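Side-chain contacts in Bse634I restriction endonuclease (Geobacillus stearothermophilus, PDB 1KNV), which cuts DNA at a specific sequence as a type II restriction endonuclease of the PDDEXK superfamily, probably with the aid of divalent metal ions: residues B[186-191]-B[222-227]; B[112-115]-B[120-123]; B[215-220]-B[270-275]; B[153-158]-B[180-185]. One frame throughout, in Å; residues are numbered along the deposited sequence. Where two conformers were deposited one is given.

Contact 1: B[186-191]-B[222-227]; sequences CKWDSL and HLKMRY
The indole of Trp-188 lies flat on the phenol ring of Tyr-227. The pair is an offset stack: the five-membered ring of Trp-188 and the Tyr-227 ring have their centroids 3.9 Å apart and their planes only 5° from parallel. The overlap is closest between Trp-188 NE1 and Tyr-227 CD1, at 3.3 Å. Trp-188 CD1 sits 3.4 Å from Tyr-227 CE1. The same indole face meets Leu-223 O toward its rim, and that oxygen also lies at the edge of the Tyr-227 ring, in its plane. On the other face, CB of the next residue, Asp-189, stands over the centre of the indole. Lys-224 comes to the edge of the six-membered ring, with its CG 3.7 Å from Trp-188 CH2, and crosses the indole at about a right angle. Leu-223 adds an apolar touch, its CB 3.6 Å from Trp-188 CE3.

The first torsion of Trp-188 (chi1 77°) sets CG between the backbone N and the carbonyl carbon. The ring is thereby turned toward the helix. Tyr-227 is held at several points. Its OH is hydrogen-bonded to Thr-120, and Lys-123 makes a cation-pi contact on the ring face opposite Trp-188.

Trp-188 belongs to the loop that leads into strand 191-198. Its partners lie in the last turns of helix 203-227, which connects that strand to the parallel strand 235-240. Helix 118-131 packs beside both segments, through Thr-120 against Trp-188 and Glu-119 against Tyr-227.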
loop_
_atom_site.group_PDB
_atom_site.type_symbol
_atom_site.label_atom_id
_atom_site.label_comp_id
_atom_site.label_asym_id
_atom_site.label_seq_id
_atom_site.Cartn_x
_atom_site.Cartn_y
_atom_site.Cartn_z
ATOM N N CYS B 186 24.951 -4.133 -12.151
ATOM C CA CYS B 186 24.502 -3.888 -10.790
ATOM C C CYS B 186 23.147 -4.433 -10.395
ATOM O O CYS B 186 22.151 -4.190 -11.064
ATOM C CB CYS B 186 24.521 -2.393 -10.510
ATOM S SG CYS B 186 26.142 -1.703 -10.674
ATOM N N LYS B 187 23.124 -5.164 -9.286
ATOM C CA LYS B 187 21.886 -5.709 -8.760
ATOM C C LYS B 187 21.226 -4.456 -8.200
ATOM O O LYS B 187 21.899 -3.597 -7.630
ATOM C CB LYS B 187 22.167 -6.704 -7.631
ATOM C CG LYS B 187 22.725 -8.050 -8.086
ATOM C CD LYS B 187 23.131 -8.909 -6.891
ATOM C CE LYS B 187 22.008 -8.986 -5.845
ATOM N NZ LYS B 187 22.296 -9.955 -4.732
ATOM N N TRP B 188 19.918 -4.344 -8.372
ATOM C CA TRP B 188 19.196 -3.169 -7.914
ATOM C C TRP B 188 19.467 -2.782 -6.465
ATOM O O TRP B 188 19.585 -1.596 -6.163
ATOM C CB TRP B 188 17.694 -3.367 -8.111
ATOM C CG TRP B 188 17.079 -4.237 -7.090
ATOM C CD1 TRP B 188 17.097 -5.599 -7.047
ATOM C CD2 TRP B 188 16.363 -3.805 -5.925
ATOM N NE1 TRP B 188 16.432 -6.044 -5.920
ATOM C CE2 TRP B 188 15.976 -4.959 -5.217
ATOM C CE3 TRP B 188 16.018 -2.549 -5.409
ATOM C CZ2 TRP B 188 15.255 -4.894 -4.029
ATOM C CZ3 TRP B 188 15.304 -2.489 -4.232
ATOM C CH2 TRP B 188 14.932 -3.649 -3.555
ATOM N N ASP B 189 19.560 -3.767 -5.570
ATOM C CA ASP B 189 19.795 -3.456 -4.162
ATOM C C ASP B 189 21.272 -3.277 -3.819
ATOM O O ASP B 189 21.655 -3.269 -2.647
ATOM C CB ASP B 189 19.169 -4.518 -3.262
ATOM C CG ASP B 189 19.710 -5.903 -3.521
ATOM O OD1 ASP B 189 19.526 -6.753 -2.631
ATOM O OD2 ASP B 189 20.304 -6.150 -4.593
ATOM N N SER B 190 22.093 -3.100 -4.847
ATOM C CA SER B 190 23.521 -2.913 -4.633
ATOM C C SER B 190 23.885 -1.434 -4.450
ATOM O O SER B 190 24.966 -1.123 -4.005
ATOM C CB SER B 190 24.332 -3.505 -5.793
ATOM O OG SER B 190 24.377 -4.922 -5.698
ATOM N N LEU B 191 22.975 -0.527 -4.792
ATOM C CA LEU B 191 23.220 0.912 -4.624
ATOM C C LEU B 191 22.933 1.179 -3.171
ATOM O O LEU B 191 21.976 0.693 -2.652
ATOM C CB LEU B 191 22.215 1.745 -5.300
ATOM C CG LEU B 191 21.945 1.182 -6.637
ATOM C CD1 LEU B 191 20.839 1.907 -7.081
ATOM C CD2 LEU B 191 23.044 1.408 -7.546
ATOM N N HIS B 222 9.585 1.560 -5.358
ATOM C CA HIS B 222 8.816 0.788 -6.323
ATOM C C HIS B 222 9.531 -0.547 -6.529
ATOM O O HIS B 222 8.902 -1.598 -6.543
ATOM C CB HIS B 222 8.710 1.532 -7.662
ATOM C CG HIS B 222 8.051 0.731 -8.744
ATOM N ND1 HIS B 222 8.747 -0.112 -9.582
ATOM C CD2 HIS B 222 6.743 0.607 -9.091
ATOM C CE1 HIS B 222 7.902 -0.723 -10.400
ATOM N NE2 HIS B 222 6.680 -0.300 -10.116
ATOM N N LEU B 223 10.850 -0.506 -6.682
ATOM C CA LEU B 223 11.604 -1.738 -6.855
ATOM C C LEU B 223 11.484 -2.657 -5.641
ATOM O O LEU B 223 11.455 -3.872 -5.801
ATOM C CB LEU B 223 13.068 -1.430 -7.142
ATOM C CG LEU B 223 13.297 -0.853 -8.534
ATOM C CD1 LEU B 223 14.781 -0.591 -8.730
ATOM C CD2 LEU B 223 12.763 -1.848 -9.584
ATOM N N LYS B 224 11.411 -2.099 -4.430
ATOM C CA LYS B 224 11.265 -2.927 -3.224
ATOM C C LYS B 224 9.971 -3.727 -3.263
ATOM O O LYS B 224 9.946 -4.854 -2.790
ATOM C CB LYS B 224 11.273 -2.080 -1.954
ATOM C CG LYS B 224 12.597 -1.418 -1.673
ATOM C CD LYS B 224 12.512 -0.522 -0.447
ATOM C CE LYS B 224 12.203 -1.321 0.798
ATOM N NZ LYS B 224 12.085 -0.433 1.988
ATOM N N MET B 225 8.900 -3.147 -3.807
ATOM C CA MET B 225 7.613 -3.841 -3.900
ATOM C C MET B 225 7.635 -4.903 -5.003
ATOM O O MET B 225 7.053 -5.980 -4.850
ATOM C CB MET B 225 6.459 -2.847 -4.124
ATOM C CG MET B 225 6.042 -2.108 -2.844
ATOM S SD MET B 225 4.396 -1.336 -2.883
ATOM C CE MET B 225 4.428 -0.350 -1.377
ATOM N N ARG B 226 8.290 -4.596 -6.120
ATOM C CA ARG B 226 8.429 -5.558 -7.204
ATOM C C ARG B 226 9.199 -6.808 -6.787
ATOM O O ARG B 226 8.777 -7.930 -7.078
ATOM C CB ARG B 226 9.117 -4.910 -8.400
ATOM C CG ARG B 226 8.346 -3.734 -8.995
ATOM C CD ARG B 226 7.002 -4.150 -9.604
ATOM N NE ARG B 226 7.135 -4.905 -10.852
ATOM C CZ ARG B 226 7.409 -4.378 -12.046
ATOM N NH1 ARG B 226 7.590 -3.073 -12.196
ATOM N NH2 ARG B 226 7.489 -5.163 -13.106
ATOM N N TYR B 227 10.325 -6.608 -6.106
ATOM C CA TYR B 227 11.177 -7.707 -5.662
ATOM C C TYR B 227 10.816 -8.234 -4.282
ATOM O O TYR B 227 11.386 -9.218 -3.821
ATOM C CB TYR B 227 12.640 -7.264 -5.618
ATOM C CG TYR B 227 13.342 -7.169 -6.956
ATOM C CD1 TYR B 227 13.535 -5.940 -7.580
ATOM C CD2 TYR B 227 13.843 -8.313 -7.582
ATOM C CE1 TYR B 227 14.209 -5.855 -8.789
ATOM C CE2 TYR B 227 14.519 -8.233 -8.791
ATOM C CZ TYR B 227 14.699 -7.005 -9.387
ATOM O OH TYR B 227 15.380 -6.928 -10.577
#

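Contact 2: B[112-115]-B[120-123]; sequences FRKI and TREK
Arg-121 turns one face of its guanidinium to CG of Lys-114. Lys-114 CG lies over that face, offset toward the rim, and is 3.6 Å from Arg-121 NH1. The contact is thus aliphatic carbon against a flat cation, not charge against charge. The two chains run at an oblique angle. Both bend at their third torsion (chi3 67° in Lys-114 and 65° in Arg-121), and the lysine tip ends well apart, with Lys-114 NZ 6.5 Å from Arg-121 NH1. That spacing probably limits the repulsion between the two charges. The lysine tip is close to Glu-183. Farther back, Arg-121 CD rests 3.5 Å from Arg-113 O.

The partners are a 3-10 turn, residues 112-115, and the first part of helix 118-131, with a short link between them. Ile-115 N bonds to Phe-112 O at 2.9 Å within the turn.

One water joins the two segments. It donates to Lys-114 O at 2.8 Å and accepts from Arg-121 NH1 at 3.1 Å. With a methionine in place of Arg-121, the water would probably lose its N-H partner on the helix, and Lys-114 CG would lose the flat group that covers it. Arg-113 sends its own guanidinium to different partners. NH2 forms a salt bridge with Glu-128 of helix 118-131, and NH1 bonds to Thr-142.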
loop_
_atom_site.group_PDB
_atom_site.type_symbol
_atom_site.label_atom_id
_atom_site.label_comp_id
_atom_site.label_asym_id
_atom_site.label_seq_id
_atom_site.Cartn_x
_atom_site.Cartn_y
_atom_site.Cartn_z
ATOM N N PHE B 112 22.195 6.748 -15.345
ATOM C CA PHE B 112 22.721 5.832 -14.322
ATOM C C PHE B 112 21.962 4.514 -14.261
ATOM O O PHE B 112 22.528 3.485 -13.885
ATOM C CB PHE B 112 22.708 6.501 -12.937
ATOM C CG PHE B 112 21.408 6.332 -12.177
ATOM C CD1 PHE B 112 21.251 5.299 -11.261
ATOM C CD2 PHE B 112 20.339 7.191 -12.399
ATOM C CE1 PHE B 112 20.043 5.124 -10.575
ATOM C CE2 PHE B 112 19.134 7.025 -11.725
ATOM C CZ PHE B 112 18.985 5.986 -10.808
ATOM N N ARG B 113 20.682 4.551 -14.624
ATOM C CA ARG B 113 19.843 3.357 -14.616
ATOM C C ARG B 113 20.424 2.233 -15.468
ATOM O O ARG B 113 20.108 1.066 -15.270
ATOM C CB ARG B 113 18.433 3.714 -15.087
ATOM C CG ARG B 113 17.684 4.528 -14.046
ATOM C CD ARG B 113 16.462 5.193 -14.612
ATOM N NE ARG B 113 15.546 4.242 -15.229
ATOM C CZ ARG B 113 14.355 4.581 -15.705
ATOM N NH1 ARG B 113 13.952 5.845 -15.628
ATOM N NH2 ARG B 113 13.570 3.670 -16.261
ATOM N N LYS B 114 21.298 2.593 -16.402
ATOM C CA LYS B 114 21.928 1.614 -17.268
ATOM C C LYS B 114 22.941 0.751 -16.526
ATOM O O LYS B 114 23.473 -0.198 -17.094
ATOM C CB LYS B 114 22.582 2.327 -18.452
ATOM C CG LYS B 114 21.558 2.944 -19.396
ATOM C CD LYS B 114 22.144 4.035 -20.266
ATOM C CE LYS B 114 23.150 3.484 -21.235
ATOM N NZ LYS B 114 23.756 4.574 -22.051
ATOM N N ILE B 115 23.219 1.067 -15.262
ATOM C CA ILE B 115 24.160 0.245 -14.502
ATOM C C ILE B 115 23.430 -0.975 -13.950
ATOM O O ILE B 115 24.045 -1.962 -13.555
ATOM C CB ILE B 115 24.827 1.012 -13.319
ATOM C CG1 ILE B 115 23.804 1.332 -12.227
ATOM C CG2 ILE B 115 25.481 2.292 -13.836
ATOM C CD1 ILE B 115 24.455 1.817 -10.935
ATOM N N THR B 120 16.264 -5.942 -13.560
ATOM C CA THR B 120 15.804 -4.699 -12.962
ATOM C C THR B 120 15.334 -3.681 -14.007
ATOM O O THR B 120 14.283 -3.067 -13.840
ATOM C CB THR B 120 16.913 -4.081 -12.101
ATOM O OG1 THR B 120 17.231 -4.982 -11.027
ATOM C CG2 THR B 120 16.465 -2.729 -11.546
ATOM N N ARG B 121 16.104 -3.504 -15.083
ATOM C CA ARG B 121 15.730 -2.562 -16.144
ATOM C C ARG B 121 14.397 -2.920 -16.823
ATOM O O ARG B 121 13.615 -2.044 -17.183
ATOM C CB ARG B 121 16.859 -2.462 -17.179
ATOM C CG ARG B 121 18.161 -1.921 -16.592
ATOM C CD ARG B 121 19.012 -1.256 -17.651
ATOM N NE ARG B 121 18.369 -0.060 -18.193
ATOM C CZ ARG B 121 18.683 0.495 -19.362
ATOM N NH1 ARG B 121 19.638 -0.036 -20.120
ATOM N NH2 ARG B 121 18.037 1.581 -19.779
ATOM N N GLU B 122 14.135 -4.212 -16.991
ATOM C CA GLU B 122 12.881 -4.655 -17.589
ATOM C C GLU B 122 11.699 -4.246 -16.689
ATOM O O GLU B 122 10.644 -3.841 -17.179
ATOM C CB GLU B 122 12.905 -6.176 -17.780
ATOM C CG GLU B 122 13.186 -6.632 -19.203
ATOM C CD GLU B 122 13.722 -8.061 -19.277
ATOM O OE1 GLU B 122 13.276 -8.928 -18.484
ATOM O OE2 GLU B 122 14.588 -8.318 -20.149
ATOM N N LYS B 123 11.874 -4.349 -15.373
ATOM C CA LYS B 123 10.799 -3.973 -14.460
ATOM C C LYS B 123 10.512 -2.479 -14.561
ATOM O O LYS B 123 9.363 -2.053 -14.511
ATOM C CB LYS B 123 11.152 -4.339 -13.015
ATOM C CG LYS B 123 11.363 -5.835 -12.773
ATOM C CD LYS B 123 11.286 -6.155 -11.296
ATOM C CE LYS B 123 11.756 -7.560 -11.014
ATOM N NZ LYS B 123 11.052 -8.520 -11.880
HETATM O O HOH W 1 22.177 -1.525 -19.212
#

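Contact 3: B[215-220]-B[270-275]; sequences ILKSLF and AVDDIF
Helix 203-227, the crossover between parallel strands 191-198 and 235-240, reaches the chain leading into strand 273-276 through Lys-217. This lysine and Asp-272 form a buried salt bridge. Lys-217 NZ is modelled 2.5 Å from Asp-272 OD2, which is too short to be taken literally, because that oxygen is crowded in the model. Asp-272 OD1 is also near, 2.9 Å from Lys-217 NZ, but the carboxylate's exact placement is doubtful.

The lysine chain is extended beyond CG (chi2 -168°, chi3 169°), which carries NZ across to the aspartate. On the way its CE passes 3.8 Å from Ala-270 O. The ammonium has further partners: a salt bridge to Glu-268 and a hydrogen bond to Arg-269 O. Two carboxylates close by are likely to keep Lys-217 charged. Asp-272 also accepts from the backbone N of Tyr-236 in strand 235-240.

A leucine in place of Asp-272 would probably leave Lys-217 with one fewer counter-charge and Tyr-236 N without its side-chain acceptor. Asp-272 O takes a hydrogen bond from Gln-136 of the fourth subunit.

The arrangement joins a crossover helix to the outermost strand, within this chain, of the central mixed sheet in a nuclease of the PDDEXK clan.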
loop_
_atom_site.group_PDB
_atom_site.type_symbol
_atom_site.label_atom_id
_atom_site.label_comp_id
_atom_site.label_asym_id
_atom_site.label_seq_id
_atom_site.Cartn_x
_atom_site.Cartn_y
_atom_site.Cartn_z
ATOM N N ILE B 215 12.341 11.628 -6.415
ATOM C CA ILE B 215 12.321 10.851 -7.660
ATOM C C ILE B 215 13.068 9.524 -7.532
ATOM O O ILE B 215 12.534 8.462 -7.884
ATOM C CB ILE B 215 12.936 11.656 -8.840
ATOM C CG1 ILE B 215 11.965 12.744 -9.282
ATOM C CG2 ILE B 215 13.219 10.738 -10.024
ATOM C CD1 ILE B 215 10.702 12.179 -9.919
ATOM N N LEU B 216 14.296 9.587 -7.026
ATOM C CA LEU B 216 15.101 8.389 -6.877
ATOM C C LEU B 216 14.618 7.454 -5.765
ATOM O O LEU B 216 14.543 6.240 -5.957
ATOM C CB LEU B 216 16.564 8.777 -6.653
ATOM C CG LEU B 216 17.204 9.505 -7.840
ATOM C CD1 LEU B 216 18.590 9.975 -7.459
ATOM C CD2 LEU B 216 17.258 8.572 -9.053
ATOM N N LYS B 217 14.295 8.006 -4.601
ATOM C CA LYS B 217 13.824 7.168 -3.506
ATOM C C LYS B 217 12.500 6.470 -3.826
ATOM O O LYS B 217 12.300 5.314 -3.457
ATOM C CB LYS B 217 13.676 7.982 -2.220
ATOM C CG LYS B 217 14.983 8.275 -1.524
ATOM C CD LYS B 217 14.710 8.825 -0.135
ATOM C CE LYS B 217 15.971 8.861 0.675
ATOM N NZ LYS B 217 15.668 9.092 2.106
ATOM N N SER B 218 11.587 7.162 -4.494
ATOM C CA SER B 218 10.322 6.530 -4.822
ATOM C C SER B 218 10.558 5.422 -5.853
ATOM O O SER B 218 9.899 4.376 -5.822
ATOM C CB SER B 218 9.328 7.565 -5.348
ATOM O OG SER B 218 9.783 8.180 -6.540
ATOM N N LEU B 219 11.518 5.643 -6.751
ATOM C CA LEU B 219 11.843 4.653 -7.771
ATOM C C LEU B 219 12.319 3.378 -7.078
ATOM O O LEU B 219 11.926 2.266 -7.450
ATOM C CB LEU B 219 12.950 5.171 -8.693
ATOM C CG LEU B 219 13.343 4.290 -9.887
ATOM C CD1 LEU B 219 12.237 4.327 -10.932
ATOM C CD2 LEU B 219 14.646 4.791 -10.504
ATOM N N PHE B 220 13.164 3.555 -6.066
ATOM C CA PHE B 220 13.713 2.438 -5.303
ATOM C C PHE B 220 12.607 1.757 -4.501
ATOM O O PHE B 220 12.583 0.536 -4.374
ATOM C CB PHE B 220 14.808 2.942 -4.353
ATOM C CG PHE B 220 15.687 1.849 -3.794
ATOM C CD1 PHE B 220 16.729 1.315 -4.550
ATOM C CD2 PHE B 220 15.489 1.369 -2.498
ATOM C CE1 PHE B 220 17.562 0.323 -4.020
ATOM C CE2 PHE B 220 16.315 0.380 -1.966
ATOM C CZ PHE B 220 17.352 -0.143 -2.725
ATOM N N ALA B 270 13.317 13.358 1.970
ATOM C CA ALA B 270 13.596 13.192 0.563
ATOM C C ALA B 270 15.117 13.170 0.470
ATOM O O ALA B 270 15.683 12.470 -0.357
ATOM C CB ALA B 270 13.034 14.371 -0.222
ATOM N N VAL B 271 15.771 13.948 1.331
ATOM C CA VAL B 271 17.228 14.048 1.364
ATOM C C VAL B 271 17.624 13.651 2.762
ATOM O O VAL B 271 17.348 14.371 3.713
ATOM C CB VAL B 271 17.697 15.496 1.094
ATOM C CG1 VAL B 271 19.207 15.546 0.904
ATOM C CG2 VAL B 271 17.015 16.035 -0.148
ATOM N N ASP B 272 18.256 12.496 2.890
ATOM C CA ASP B 272 18.658 11.985 4.190
ATOM C C ASP B 272 19.591 12.880 5.003
ATOM O O ASP B 272 19.532 12.895 6.231
ATOM C CB ASP B 272 19.257 10.607 3.999
ATOM C CG ASP B 272 18.216 9.610 3.586
ATOM O OD1 ASP B 272 17.413 9.236 4.460
ATOM O OD2 ASP B 272 18.175 9.225 2.398
ATOM N N ASP B 273 20.467 13.612 4.334
ATOM C CA ASP B 273 21.342 14.513 5.052
ATOM C C ASP B 273 22.010 15.438 4.060
ATOM O O ASP B 273 22.051 15.163 2.855
ATOM C CB ASP B 273 22.378 13.738 5.867
ATOM C CG ASP B 273 22.908 14.537 7.060
ATOM O OD1 ASP B 273 23.604 13.938 7.903
ATOM O OD2 ASP B 273 22.634 15.756 7.166
ATOM N N ILE B 274 22.515 16.551 4.575
ATOM C CA ILE B 274 23.162 17.547 3.749
ATOM C C ILE B 274 24.562 17.771 4.294
ATOM O O ILE B 274 24.766 17.855 5.506
ATOM C CB ILE B 274 22.336 18.860 3.751
ATOM C CG1 ILE B 274 23.088 19.960 3.008
ATOM C CG2 ILE B 274 21.994 19.260 5.174
ATOM C CD1 ILE B 274 23.220 19.693 1.534
ATOM N N PHE B 275 25.528 17.837 3.387
ATOM C CA PHE B 275 26.923 18.017 3.760
ATOM C C PHE B 275 27.462 19.335 3.238
ATOM O O PHE B 275 26.913 19.921 2.300
ATOM C CB PHE B 275 27.761 16.862 3.202
ATOM C CG PHE B 275 27.374 15.513 3.752
ATOM C CD1 PHE B 275 27.815 15.105 5.009
ATOM C CD2 PHE B 275 26.551 14.656 3.021
ATOM C CE1 PHE B 275 27.445 13.866 5.528
ATOM C CE2 PHE B 275 26.175 13.421 3.528
ATOM C CZ PHE B 275 26.623 13.022 4.784
#

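Contact 4: B[153-158]-B[180-185]; sequences KDLIKS and KDIEGK
Lys-157 and Asp-181 form a salt bridge whose hydrogen bond is weak, Lys-157 NZ to Asp-181 OD2 at 3.2 Å. The two side chains cross at about a right angle. The lysine bends at its third torsion (chi3 -63°), and its CE also comes close, 3.3 Å from Asp-181 OD2. The same carboxylate oxygen is hydrogen-bonded to Tyr-160 OH, which is its stronger partner. Glu-159 makes only a long, weak ion pair with the lysine.

These residues lie in two loops on either side of helix 169-176. One follows strand 147-151 and the other precedes strand 191-198, and the two strands are antiparallel neighbours in the central mixed sheet of this PDDEXK-clan fold. The segment 180-185 closes a turn in which Lys-185 N bonds to Ile-182 O at 2.9 Å.

Beyond the salt bridge, toward the sheet, the contact turns apolar. Leu-155 and Ile-182 are both buried and cross at about a right angle. Each also packs on Leu-100 of strand 99-103 and Ile-150 of strand 147-151. Ile-182 meets the leucine with its methyl CG2, which is 4.0 Å from Leu-155 CD1. The other leucine methyl, Leu-155 CD2, touches Lys-185 CB at 3.6 Å.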
loop_
_atom_site.group_PDB
_atom_site.type_symbol
_atom_site.label_atom_id
_atom_site.label_comp_id
_atom_site.label_asym_id
_atom_site.label_seq_id
_atom_site.Cartn_x
_atom_site.Cartn_y
_atom_site.Cartn_z
ATOM N N LYS B 153 30.716 -6.722 -4.254
ATOM C CA LYS B 153 32.072 -7.234 -4.366
ATOM C C LYS B 153 32.527 -7.660 -5.754
ATOM O O LYS B 153 33.633 -7.329 -6.169
ATOM C CB LYS B 153 32.281 -8.400 -3.397
ATOM C CG LYS B 153 33.732 -8.852 -3.334
ATOM C CD LYS B 153 33.967 -9.906 -2.269
ATOM C CE LYS B 153 35.427 -10.346 -2.281
ATOM N NZ LYS B 153 35.725 -11.415 -1.281
ATOM N N ASP B 154 31.681 -8.382 -6.476
ATOM C CA ASP B 154 32.056 -8.865 -7.793
ATOM C C ASP B 154 32.304 -7.786 -8.844
ATOM O O ASP B 154 32.688 -8.098 -9.968
ATOM C CB ASP B 154 31.011 -9.865 -8.302
ATOM C CG ASP B 154 29.737 -9.198 -8.776
ATOM O OD1 ASP B 154 29.635 -7.958 -8.696
ATOM O OD2 ASP B 154 28.829 -9.915 -9.237
ATOM N N LEU B 155 32.092 -6.521 -8.495
ATOM C CA LEU B 155 32.315 -5.427 -9.444
ATOM C C LEU B 155 33.722 -4.845 -9.320
ATOM O O LEU B 155 34.150 -4.046 -10.159
ATOM C CB LEU B 155 31.310 -4.293 -9.203
ATOM C CG LEU B 155 29.837 -4.567 -9.461
ATOM C CD1 LEU B 155 29.038 -3.310 -9.169
ATOM C CD2 LEU B 155 29.641 -4.984 -10.894
ATOM N N ILE B 156 34.431 -5.251 -8.270
ATOM C CA ILE B 156 35.765 -4.745 -7.980
ATOM C C ILE B 156 36.920 -5.357 -8.772
ATOM O O ILE B 156 37.138 -6.566 -8.739
ATOM C CB ILE B 156 36.060 -4.892 -6.476
ATOM C CG1 ILE B 156 34.889 -4.318 -5.667
ATOM C CG2 ILE B 156 37.378 -4.195 -6.120
ATOM C CD1 ILE B 156 34.598 -2.870 -5.923
ATOM N N LYS B 157 37.649 -4.502 -9.487
ATOM C CA LYS B 157 38.805 -4.920 -10.268
ATOM C C LYS B 157 40.045 -4.454 -9.508
ATOM O O LYS B 157 40.029 -3.389 -8.880
ATOM C CB LYS B 157 38.772 -4.281 -11.658
ATOM C CG LYS B 157 37.509 -4.607 -12.438
ATOM C CD LYS B 157 37.668 -4.405 -13.941
ATOM C CE LYS B 157 37.943 -2.958 -14.307
ATOM N NZ LYS B 157 38.112 -2.775 -15.788
ATOM N N SER B 158 41.112 -5.248 -9.555
ATOM C CA SER B 158 42.353 -4.911 -8.858
ATOM C C SER B 158 42.899 -3.523 -9.214
ATOM O O SER B 158 43.523 -2.870 -8.374
ATOM C CB SER B 158 43.429 -5.964 -9.146
ATOM O OG SER B 158 43.950 -5.830 -10.462
ATOM N N LYS B 180 31.080 3.072 -16.793
ATOM C CA LYS B 180 31.072 2.213 -17.972
ATOM C C LYS B 180 31.472 0.764 -17.656
ATOM O O LYS B 180 30.998 -0.159 -18.305
ATOM C CB LYS B 180 32.011 2.771 -19.045
ATOM C CG LYS B 180 31.607 4.099 -19.653
ATOM C CD LYS B 180 32.629 4.465 -20.713
ATOM C CE LYS B 180 32.332 5.792 -21.383
ATOM N NZ LYS B 180 33.379 6.097 -22.413
ATOM N N ASP B 181 32.345 0.569 -16.668
ATOM C CA ASP B 181 32.792 -0.774 -16.272
ATOM C C ASP B 181 31.675 -1.610 -15.644
ATOM O O ASP B 181 31.682 -2.846 -15.736
ATOM C CB ASP B 181 33.924 -0.691 -15.244
ATOM C CG ASP B 181 35.198 -0.114 -15.811
ATOM O OD1 ASP B 181 35.151 0.478 -16.912
ATOM O OD2 ASP B 181 36.249 -0.242 -15.141
ATOM N N ILE B 182 30.731 -0.945 -14.985
ATOM C CA ILE B 182 29.657 -1.667 -14.327
ATOM C C ILE B 182 28.318 -1.612 -15.032
ATOM O O ILE B 182 27.327 -2.074 -14.481
ATOM C CB ILE B 182 29.453 -1.170 -12.887
ATOM C CG1 ILE B 182 28.982 0.277 -12.904
ATOM C CG2 ILE B 182 30.753 -1.283 -12.096
ATOM C CD1 ILE B 182 28.622 0.782 -11.538
ATOM N N GLU B 183 28.276 -1.062 -16.244
ATOM C CA GLU B 183 27.023 -0.980 -16.980
ATOM C C GLU B 183 26.370 -2.351 -17.134
ATOM O O GLU B 183 26.997 -3.296 -17.615
ATOM C CB GLU B 183 27.246 -0.353 -18.361
ATOM C CG GLU B 183 26.044 -0.462 -19.327
ATOM C CD GLU B 183 26.184 0.430 -20.565
ATOM O OE1 GLU B 183 27.336 0.679 -20.995
ATOM O OE2 GLU B 183 25.143 0.870 -21.113
ATOM N N GLY B 184 25.111 -2.439 -16.696
ATOM C CA GLY B 184 24.331 -3.661 -16.784
ATOM C C GLY B 184 24.717 -4.741 -15.806
ATOM O O GLY B 184 24.200 -5.845 -15.876
ATOM N N LYS B 185 25.598 -4.423 -14.872
ATOM C CA LYS B 185 26.075 -5.404 -13.900
ATOM C C LYS B 185 25.594 -5.252 -12.460
ATOM O O LYS B 185 25.801 -6.145 -11.644
ATOM C CB LYS B 185 27.604 -5.364 -13.842
ATOM C CG LYS B 185 28.363 -5.696 -15.120
ATOM C CD LYS B 185 29.844 -5.367 -14.912
ATOM C CE LYS B 185 30.734 -6.033 -15.944
ATOM N NZ LYS B 185 30.304 -5.718 -17.332
#

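Contacts 1 and 2 are close neighbours, with centres about 10 Å apart; helix 118-131, which supplies one segment of contact 2, also packs against contact 1. A probable backbone hydrogen bond, Cys-186 N to Ile-115 O at 2.7 Å, ties their loops together. Contact 2 meets contact 4 in the same way, through Lys-114 O and Gly-184 N at 2.8 Å. Contacts 1 and 3 share helix 203-227, contact 1 near its C-terminal end. Contact 3 packs on contact 2, Phe-112 CZ lying 3.6 Å from Leu-216 CD2. Contacts 3 and 4, centres about 24 Å apart, do not touch. All four lie away from the calcium-binding residues Asp-146 and Leu-197, though segment 186-191 runs into strand 191-198, which holds Leu-197.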